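Local coordinates for cyanate lyase C-terminal domain-containing protein (Tetranychus urticae, PDB 5UK3) that is a cyanase, a lyase that probably breaks down cyanate with bicarbonate to give ammonia and carbon dioxide, at the interface of chains A and B. Sequence-based numbering; all coordinates share one arbitrary frame. Chains: chain A/B, Uncharacterized protein.

The interface of chains A and B. Residues chain A 28, 33-36, 46; chain B 114-115, 118-119.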
ATOM      1  N   LYS A  28      11.100 -34.924 -11.843  1.00117.42           N
ATOM      2  CA  LYS A  28      12.315 -35.086 -11.050  1.00123.51           C
ATOM      3  C   LYS A  28      12.101 -35.912  -9.786  1.00126.32           C
ATOM      4  O   LYS A  28      12.957 -36.729  -9.434  1.00134.12           O
ATOM      5  CB  LYS A  28      12.888 -33.722 -10.667  1.00125.73           C
ATOM      6  CG  LYS A  28      14.202 -33.777  -9.903  1.00125.47           C
ATOM      7  CD  LYS A  28      14.713 -32.363  -9.661  1.00127.87           C
ATOM      8  CE  LYS A  28      14.162 -31.689  -8.420  1.00129.53           C
ATOM      9  NZ  LYS A  28      13.851 -32.424  -7.161  1.00130.92           N
ATOM     10  N   LEU A  33      15.807 -37.932  -8.286  1.00123.55           N
ATOM     11  CA  LEU A  33      16.942 -37.062  -8.577  1.00125.54           C
ATOM     12  C   LEU A  33      17.007 -35.833  -7.656  1.00123.77           C
ATOM     13  O   LEU A  33      15.999 -35.187  -7.395  1.00130.16           O
ATOM     14  CB  LEU A  33      16.862 -36.575 -10.022  1.00127.30           C
ATOM     15  CG  LEU A  33      17.325 -37.545 -11.101  1.00130.44           C
ATOM     16  CD1 LEU A  33      16.845 -37.067 -12.462  1.00134.31           C
ATOM     17  CD2 LEU A  33      18.850 -37.666 -11.091  1.00130.35           C
ATOM     18  N   THR A  34      18.199 -35.499  -7.180  1.00120.65           N
ATOM     19  CA  THR A  34      18.407 -34.241  -6.466  1.00116.33           C
ATOM     20  C   THR A  34      18.826 -33.168  -7.461  1.00115.39           C
ATOM     21  O   THR A  34      19.340 -33.486  -8.546  1.00123.58           O
ATOM     22  CB  THR A  34      19.485 -34.373  -5.379  1.00118.11           C
ATOM     23  OG1 THR A  34      20.736 -34.767  -5.957  1.00114.24           O
ATOM     24  CG2 THR A  34      19.064 -35.390  -4.334  1.00120.63           C
ATOM     25  N   TYR A  35      18.628 -31.904  -7.097  1.00108.40           N
ATOM     26  CA  TYR A  35      19.094 -30.780  -7.918  1.00104.82           C
ATOM     27  C   TYR A  35      20.608 -30.864  -8.115  1.00104.68           C
ATOM     28  O   TYR A  35      21.101 -30.660  -9.214  1.00105.47           O
ATOM     29  CB  TYR A  35      18.712 -29.419  -7.304  1.00101.15           C
ATOM     30  CG  TYR A  35      17.227 -29.112  -7.258  1.00 97.77           C
ATOM     31  CD1 TYR A  35      16.513 -28.806  -8.408  1.00 96.11           C
ATOM     32  CD2 TYR A  35      16.541 -29.124  -6.058  1.00 96.09           C
ATOM     33  CE1 TYR A  35      15.151 -28.531  -8.359  1.00 97.54           C
ATOM     34  CE2 TYR A  35      15.182 -28.868  -5.994  1.00 97.62           C
ATOM     35  CZ  TYR A  35      14.483 -28.568  -7.143  1.00 97.64           C
ATOM     36  OH  TYR A  35      13.117 -28.300  -7.058  1.00101.48           O
ATOM     37  N   GLN A  36      21.329 -31.184  -7.046  1.00107.07           N
ATOM     38  CA  GLN A  36      22.770 -31.461  -7.118  1.00111.40           C
ATOM     39  C   GLN A  36      23.114 -32.453  -8.236  1.00112.97           C
ATOM     40  O   GLN A  36      23.994 -32.192  -9.072  1.00117.00           O
ATOM     41  CB  GLN A  36      23.245 -32.016  -5.765  1.00114.18           C
ATOM     42  CG  GLN A  36      24.723 -32.340  -5.655  1.00117.25           C
ATOM     43  CD  GLN A  36      25.561 -31.094  -5.692  1.00120.87           C
ATOM     44  OE1 GLN A  36      25.837 -30.490  -4.644  1.00129.93           O
ATOM     45  NE2 GLN A  36      26.001 -30.703  -6.892  1.00119.84           N
ATOM     46  N   LYS A  46      24.225 -25.356 -10.176  1.00 99.11           N
ATOM     47  CA  LYS A  46      23.051 -25.974  -9.544  1.00 95.12           C
ATOM     48  C   LYS A  46      21.875 -25.020  -9.374  1.00 94.34           C
ATOM     49  O   LYS A  46      20.738 -25.383  -9.682  1.00 90.24           O
ATOM     50  CB  LYS A  46      23.442 -26.527  -8.180  1.00 97.39           C
ATOM     51  CG  LYS A  46      22.423 -27.464  -7.568  1.00 95.53           C
ATOM     52  CD  LYS A  46      22.330 -27.262  -6.062  1.00 98.43           C
ATOM     53  CE  LYS A  46      23.606 -27.621  -5.338  1.00102.97           C
ATOM     54  NZ  LYS A  46      23.443 -27.277  -3.908  1.00104.37           N
TER
ATOM     55  N   GLY B 114      13.773 -24.521  -2.646  1.00 91.15           N
ATOM     56  CA  GLY B 114      13.789 -25.916  -3.050  1.00 93.04           C
ATOM     57  C   GLY B 114      15.074 -26.655  -2.726  1.00 91.18           C
ATOM     58  O   GLY B 114      15.030 -27.812  -2.268  1.00 95.42           O
ATOM     59  N   ILE B 115      16.209 -26.011  -2.982  1.00 84.91           N
ATOM     60  CA  ILE B 115      17.496 -26.636  -2.718  1.00 83.74           C
ATOM     61  C   ILE B 115      17.672 -26.835  -1.235  1.00 82.07           C
ATOM     62  O   ILE B 115      18.082 -27.904  -0.813  1.00 81.42           O
ATOM     63  CB  ILE B 115      18.653 -25.815  -3.272  1.00 81.67           C
ATOM     64  CG1 ILE B 115      18.640 -25.865  -4.800  1.00 83.34           C
ATOM     65  CG2 ILE B 115      19.974 -26.371  -2.776  1.00 84.39           C
ATOM     66  CD1 ILE B 115      19.402 -24.728  -5.439  1.00 82.06           C
ATOM     67  N   GLU B 118      15.539 -29.725   0.065  1.00 93.56           N
ATOM     68  CA  GLU B 118      16.046 -31.015  -0.346  1.00 95.06           C
ATOM     69  C   GLU B 118      17.293 -31.392   0.437  1.00 92.93           C
ATOM     70  O   GLU B 118      17.427 -32.532   0.838  1.00 99.00           O
ATOM     71  CB  GLU B 118      16.288 -30.995  -1.855  1.00 97.07           C
ATOM     72  CG  GLU B 118      17.175 -32.083  -2.405  1.00104.55           C
ATOM     73  CD  GLU B 118      17.231 -32.034  -3.920  1.00110.82           C
ATOM     74  OE1 GLU B 118      18.263 -31.566  -4.468  1.00105.29           O
ATOM     75  OE2 GLU B 118      16.217 -32.441  -4.545  1.00114.58           O
ATOM     76  N   GLU B 119      18.188 -30.448   0.650  1.00 89.51           N
ATOM     77  CA  GLU B 119      19.494 -30.740   1.225  1.00 93.90           C
ATOM     78  C   GLU B 119      19.584 -30.592   2.741  1.00 93.22           C
ATOM     79  O   GLU B 119      20.490 -31.158   3.344  1.00106.97           O
ATOM     80  CB  GLU B 119      20.571 -29.861   0.573  1.00 94.57           C
ATOM     81  CG  GLU B 119      20.662 -30.019  -0.939  1.00 95.51           C
ATOM     82  CD  GLU B 119      21.849 -29.300  -1.570  1.00 96.50           C
ATOM     83  OE1 GLU B 119      22.672 -28.692  -0.836  1.00 99.39           O
ATOM     84  OE2 GLU B 119      21.980 -29.369  -2.822  1.00 96.73           O
TER
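B:Glu118 caps the start of helix 35-42 of chain A, driving its carboxylate between A:Thr34 and A:Tyr35. That helix belongs to the N-terminal helical domain of this cyanase, a helix-turn-helix of the XRE type, and the glutamate comes from near the C-terminal end of the long helix 96-120 of the partner subunit. With CG anti to its backbone N and the chain extended beyond, B:Glu118 reaches across to place OE1 2.7 Å from the backbone N of A:Tyr35. The hydrogen bond uses the syn lone pair of OE1 and is moderately bent, 147° at the hydrogen. Here the packing is close: the glutamate chain crosses A:Thr34 at about a right angle, CB of the threonine standing 3.6 Å from the carboxylate carbon CD. From the other flank the tyrosine ring brings its CD2 atom to 3.7 Å from CD, ring and carboxylate planes turned 35° apart. The second oxygen, OE2, faces A:Lys28, whose NZ makes a long salt bridge to it at 3.5 Å. The lysine chain bends near its end, and its CE lies over the rim of one face of the A:Tyr35 ring, while its ammonium only loosely approaches the carboxylate. The positive end of the helix and this ammonium would both be expected to stabilise the carboxylate's negative charge. An alanine in place of B:Glu118 would probably leave the A:Tyr35 amide without its cap and A:Lys28 without its counter-charge, and open a gap beside the tyrosine ring.

Toward A:Lys46, at the start of helix 46-53, the packing thins and a short salt bridge does the holding. The bent lysine chain meets B:Glu119 tip to tip, NZ bonding OE2 at 2.8 Å in a charged hydrogen bond on the syn side, 23° out of the carboxylate plane. B:Ile115 gives this arm sparse apolar support, its CD1 3.9 Å from CD of A:Lys46.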